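Local coordinates for alginate lyase (Chitinophaga sp. MD30, PDB 6KCW), which cleaves alginate, a polymer of uronic acids, as a bacterial member of polysaccharide lyase family 36, at residues A[68-73]-A[202-207]; A[170-175]-A[196-201]. All blocks are in the same frame, centred on the assembly; numbering follows the deposited sequence.

Contact 1 (A[68-73]-A[202-207]); sequences DGTEYE and AQRLIK
Ile-206, paired through its backbone with Gly-69, sends its side chain over Gly-69 O and Thr-70 O and against the Tyr-72 ring. Its CB lies 3.4 Å from Gly-69 O. From CB the side chain forks. CG2, anti to the backbone N, rests against CD2 of the Tyr-72 ring at 3.7 Å, the two side chains crossing obliquely. CG1 takes the other branch, anti to the carbonyl carbon (chi1 -61°), and stays near Gly-69 O; CD1 at the tip reaches both Gly-69 O and Thr-70 O. Phe-96, Ile-98 and Ile-169 pack around the same side chain, and the Tyr-72 hydroxyl bonds to Ser-67 O.

The backbones pair as neighbouring antiparallel strands. Gly-69 and Ile-206 form a hydrogen-bonded pair, with Ile-206 N giving to Gly-69 O at 2.8 Å and Gly-69 N giving back to Ile-206 O. Asp-68 CA adds a CH···O contact to that same carbonyl oxygen. Just past this pair the chain leaves the sheet: Thr-70 and Glu-71 together face Arg-241 as a classic beta bulge, where strand 60-69 of one antiparallel sheet passes into strand 71-80 of the other. Thr-70 OG1 gives its hydrogen to Glu-71 OE2, meeting it from above the carboxylate plane, and OE2 also forms a salt bridge with Arg-241.

Leu-205 points its side chain at 68-70: CD1 meets Asp-68 CB and CD2 meets Thr-70 CG2 at 3.7 Å. Thr-70 CG2 also lies against the guanidinium of Arg-204, whose NE is bonded to Asn-172 O. Farther along, Lys-207 CG touches Asp-68 OD2, and the chain bends at chi4 (53°), placing NZ 3.5 Å from Asp-68 OD2 in a salt bridge whose hydrogen bond is weak.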
# COMPACT_ATOMS: atom_id res chain seq x y z
N ASP A 68 -3.78 15.08 8.88
CA ASP A 68 -4.94 15.01 8.00
C ASP A 68 -4.86 16.07 6.92
O ASP A 68 -4.48 17.21 7.16
CB ASP A 68 -6.22 15.20 8.81
CG ASP A 68 -6.51 14.04 9.74
OD1 ASP A 68 -5.55 13.30 10.06
OD2 ASP A 68 -7.70 13.86 10.13
N GLY A 69 -5.25 15.67 5.70
CA GLY A 69 -5.30 16.59 4.58
C GLY A 69 -6.20 16.06 3.50
O GLY A 69 -6.70 14.93 3.57
N THR A 70 -6.40 16.90 2.48
CA THR A 70 -7.22 16.58 1.31
C THR A 70 -6.41 16.15 0.10
O THR A 70 -6.98 15.56 -0.82
CB THR A 70 -8.07 17.79 0.91
OG1 THR A 70 -7.22 18.92 0.66
CG2 THR A 70 -9.04 18.14 2.02
N GLU A 71 -5.09 16.43 0.07
CA GLU A 71 -4.22 16.09 -1.05
C GLU A 71 -2.90 15.53 -0.55
O GLU A 71 -2.18 16.20 0.20
CB GLU A 71 -3.93 17.30 -1.93
CG GLU A 71 -4.93 17.49 -3.02
CD GLU A 71 -5.88 18.60 -2.68
OE1 GLU A 71 -6.69 18.96 -3.56
OE2 GLU A 71 -5.81 19.12 -1.54
N TYR A 72 -2.57 14.34 -1.02
CA TYR A 72 -1.40 13.62 -0.54
C TYR A 72 -0.74 12.91 -1.72
O TYR A 72 -1.38 12.63 -2.74
CB TYR A 72 -1.77 12.60 0.56
CG TYR A 72 -1.31 13.02 1.94
CD1 TYR A 72 0.02 12.85 2.33
CD2 TYR A 72 -2.19 13.64 2.83
CE1 TYR A 72 0.46 13.24 3.59
CE2 TYR A 72 -1.76 14.05 4.09
CZ TYR A 72 -0.44 13.84 4.47
OH TYR A 72 0.01 14.24 5.71
N GLU A 73 0.55 12.64 -1.56
CA GLU A 73 1.26 11.84 -2.53
C GLU A 73 2.35 11.09 -1.80
O GLU A 73 2.74 11.45 -0.69
CB GLU A 73 1.87 12.70 -3.64
CG GLU A 73 2.96 13.59 -3.10
CD GLU A 73 3.66 14.32 -4.18
OE1 GLU A 73 3.31 14.11 -5.36
OE2 GLU A 73 4.56 15.12 -3.84
N ALA A 202 -17.42 14.36 7.42
CA ALA A 202 -16.60 14.21 8.62
C ALA A 202 -15.55 13.12 8.46
O ALA A 202 -14.69 12.99 9.34
CB ALA A 202 -17.48 13.90 9.84
N GLN A 203 -15.61 12.34 7.39
CA GLN A 203 -14.67 11.26 7.14
C GLN A 203 -13.93 11.43 5.81
O GLN A 203 -13.36 10.46 5.31
CB GLN A 203 -15.40 9.91 7.15
CG GLN A 203 -15.98 9.48 8.51
CD GLN A 203 -14.89 9.25 9.56
OE1 GLN A 203 -13.70 9.17 9.24
NE2 GLN A 203 -15.31 9.15 10.81
N ARG A 204 -13.93 12.63 5.22
CA ARG A 204 -13.41 12.81 3.87
C ARG A 204 -11.89 12.93 3.81
O ARG A 204 -11.33 12.83 2.71
CB ARG A 204 -14.02 14.05 3.22
CG ARG A 204 -13.82 15.30 4.04
CD ARG A 204 -14.59 16.45 3.41
NE ARG A 204 -13.97 16.78 2.13
CZ ARG A 204 -13.09 17.76 1.96
NH1 ARG A 204 -12.75 18.54 2.97
NH2 ARG A 204 -12.57 17.96 0.76
N LEU A 205 -11.22 13.14 4.94
CA LEU A 205 -9.81 13.48 4.95
C LEU A 205 -8.92 12.25 4.82
O LEU A 205 -9.22 11.17 5.33
CB LEU A 205 -9.45 14.22 6.23
CG LEU A 205 -10.24 15.52 6.37
CD1 LEU A 205 -9.78 16.34 7.56
CD2 LEU A 205 -10.09 16.31 5.10
N ILE A 206 -7.80 12.42 4.11
CA ILE A 206 -6.72 11.45 4.19
C ILE A 206 -6.17 11.50 5.61
O ILE A 206 -5.74 12.55 6.09
CB ILE A 206 -5.62 11.75 3.17
CG1 ILE A 206 -6.18 11.66 1.75
CG2 ILE A 206 -4.49 10.78 3.34
CD1 ILE A 206 -5.90 12.88 0.97
N LYS A 207 -6.19 10.36 6.29
CA LYS A 207 -5.86 10.31 7.70
C LYS A 207 -4.57 9.57 8.00
O LYS A 207 -3.86 9.96 8.93
CB LYS A 207 -7.01 9.66 8.49
CG LYS A 207 -8.16 10.62 8.76
CD LYS A 207 -9.27 9.93 9.52
CE LYS A 207 -10.09 10.96 10.30
NZ LYS A 207 -10.58 12.08 9.43

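Contact 2 (A[170-175]-A[196-201]); sequences KSNTGS and RWTTND
In Asn-172, chi1 (77°) carries CG toward 196-201, between its own backbone N and carbonyl carbon, and chi2 (-81°) turns OD1 to the N-H groups of Trp-197 and Thr-198. OD1 takes both, Thr-198 N at 2.7 Å and, in a weak bond, Trp-197 N. ND2 gives to Thr-198 O at 2.8 Å, with that oxygen close to the amide plane. An alanine in place of Asn-172 would probably leave the N-H groups of Trp-197 and Thr-198 and the oxygen of Thr-198 without these partners, and open a gap where the amide sits. Beyond Lys-170, which ends strand 162-170, both segments are irregular loops of one antiparallel sheet, the second following strand 188-195. Trp-197 NE1 gives weak hydrogen bonds to Lys-170 O, at the ring's edge, and to Arg-180 O. Gly-174 N bonds to the syn lone pair of Asp-201 OD1 at 2.8 Å. One water bridges Gly-174 O, Thr-198 OG1 and Asp-201 OD1, donating to the first and last. Around Ser-175, its OG meets Thr-199 CG2 at 3.3 Å, while Arg-196 NH1 gives a weak bond to Ser-175 O and its NH2 forms a salt bridge with Asp-138.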
# COMPACT_ATOMS: atom_id res chain seq x y z
N LYS A 170 -6.68 12.40 -3.64
CA LYS A 170 -7.37 13.65 -3.35
C LYS A 170 -8.76 13.32 -2.81
O LYS A 170 -9.49 12.54 -3.42
CB LYS A 170 -7.47 14.52 -4.61
CG LYS A 170 -8.19 15.84 -4.46
CD LYS A 170 -8.55 16.34 -5.85
CE LYS A 170 -8.47 17.85 -5.95
NZ LYS A 170 -9.78 18.49 -5.68
N SER A 171 -9.10 13.91 -1.66
CA SER A 171 -10.44 13.76 -1.11
C SER A 171 -11.50 14.27 -2.07
O SER A 171 -11.27 15.20 -2.86
CB SER A 171 -10.55 14.53 0.21
OG SER A 171 -9.46 14.23 1.04
N ASN A 172 -12.69 13.66 -2.00
CA ASN A 172 -13.85 14.23 -2.65
C ASN A 172 -14.56 15.13 -1.65
O ASN A 172 -14.12 15.27 -0.51
CB ASN A 172 -14.75 13.12 -3.21
CG ASN A 172 -15.59 12.42 -2.13
OD1 ASN A 172 -15.10 11.52 -1.42
ND2 ASN A 172 -16.86 12.80 -2.02
N THR A 173 -15.62 15.80 -2.09
CA THR A 173 -16.45 16.62 -1.22
C THR A 173 -17.89 16.14 -1.32
O THR A 173 -18.37 15.85 -2.42
CB THR A 173 -16.40 18.10 -1.59
OG1 THR A 173 -17.04 18.28 -2.86
CG2 THR A 173 -15.00 18.60 -1.69
N GLY A 174 -18.59 16.08 -0.18
CA GLY A 174 -20.00 15.72 -0.18
C GLY A 174 -20.26 14.44 -0.94
O GLY A 174 -19.57 13.43 -0.78
N SER A 175 -21.29 14.45 -1.79
CA SER A 175 -21.59 13.31 -2.64
C SER A 175 -21.01 13.46 -4.05
O SER A 175 -21.37 12.69 -4.94
CB SER A 175 -23.10 13.06 -2.71
OG SER A 175 -23.57 12.41 -1.54
N ARG A 196 -15.12 9.07 -6.05
CA ARG A 196 -15.82 9.47 -4.84
C ARG A 196 -15.34 8.55 -3.73
O ARG A 196 -15.49 7.33 -3.83
CB ARG A 196 -17.33 9.39 -5.06
CG ARG A 196 -18.21 9.64 -3.83
CD ARG A 196 -19.63 9.98 -4.26
NE ARG A 196 -20.23 8.91 -5.06
CZ ARG A 196 -21.53 8.82 -5.35
NH1 ARG A 196 -22.40 9.73 -4.89
NH2 ARG A 196 -21.98 7.80 -6.07
N TRP A 197 -14.70 9.13 -2.71
CA TRP A 197 -14.23 8.36 -1.56
C TRP A 197 -15.30 8.21 -0.49
O TRP A 197 -15.47 7.12 0.06
CB TRP A 197 -13.00 9.01 -0.92
CG TRP A 197 -11.82 9.08 -1.80
CD1 TRP A 197 -11.35 10.17 -2.43
CD2 TRP A 197 -10.94 8.00 -2.14
NE1 TRP A 197 -10.23 9.86 -3.15
CE2 TRP A 197 -9.95 8.53 -2.99
CE3 TRP A 197 -10.88 6.64 -1.80
CZ2 TRP A 197 -8.92 7.75 -3.52
CZ3 TRP A 197 -9.87 5.87 -2.33
CH2 TRP A 197 -8.90 6.42 -3.19
N THR A 198 -15.99 9.30 -0.18
CA THR A 198 -16.89 9.37 0.96
C THR A 198 -18.13 10.15 0.56
O THR A 198 -18.11 10.97 -0.37
CB THR A 198 -16.20 10.06 2.14
OG1 THR A 198 -15.79 11.38 1.75
CG2 THR A 198 -14.95 9.30 2.58
N THR A 199 -19.24 9.88 1.27
CA THR A 199 -20.37 10.80 1.25
C THR A 199 -20.57 11.51 2.59
O THR A 199 -21.35 12.46 2.66
CB THR A 199 -21.67 10.08 0.84
OG1 THR A 199 -21.77 8.81 1.49
CG2 THR A 199 -21.69 9.88 -0.68
N ASN A 200 -19.85 11.09 3.63
CA ASN A 200 -19.83 11.76 4.93
C ASN A 200 -18.61 12.67 4.99
O ASN A 200 -17.47 12.18 5.05
CB ASN A 200 -19.79 10.73 6.05
CG ASN A 200 -19.59 11.35 7.42
OD1 ASN A 200 -19.95 12.50 7.66
ND2 ASN A 200 -18.98 10.59 8.33
N ASP A 201 -18.84 14.00 5.03
CA ASP A 201 -17.75 14.98 5.05
C ASP A 201 -16.90 14.90 6.31
O ASP A 201 -15.76 15.36 6.30
CB ASP A 201 -18.30 16.40 4.93
CG ASP A 201 -18.70 16.77 3.51
OD1 ASP A 201 -18.18 16.16 2.56
OD2 ASP A 201 -19.55 17.68 3.35
O HOH W 1 -18.06 13.13 1.80
O HOH W 2 -23.34 13.33 0.76

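In the fold
The two contacts lie with centres about 10 Å apart, on the same side of the chain's centre. In chain order 68-73 comes first, then 170-175 and 196-201, and finally 202-207, so contact 2 is nested inside the loop closed by contact 1, and its second segment runs straight into 202-207. Contact 1 sits where the chain passes from the six-stranded sheet (strand 60-69, paired with 206-215) into the other (strand 71-80, paired with 162-170); contact 2 joins the loops that follow strands 162-170 and 188-195. A probable hydrogen bond between Thr-70 O and Ser-171 N links them directly, which helps tie the two sheets together at this end of a concanavalin-clan fold.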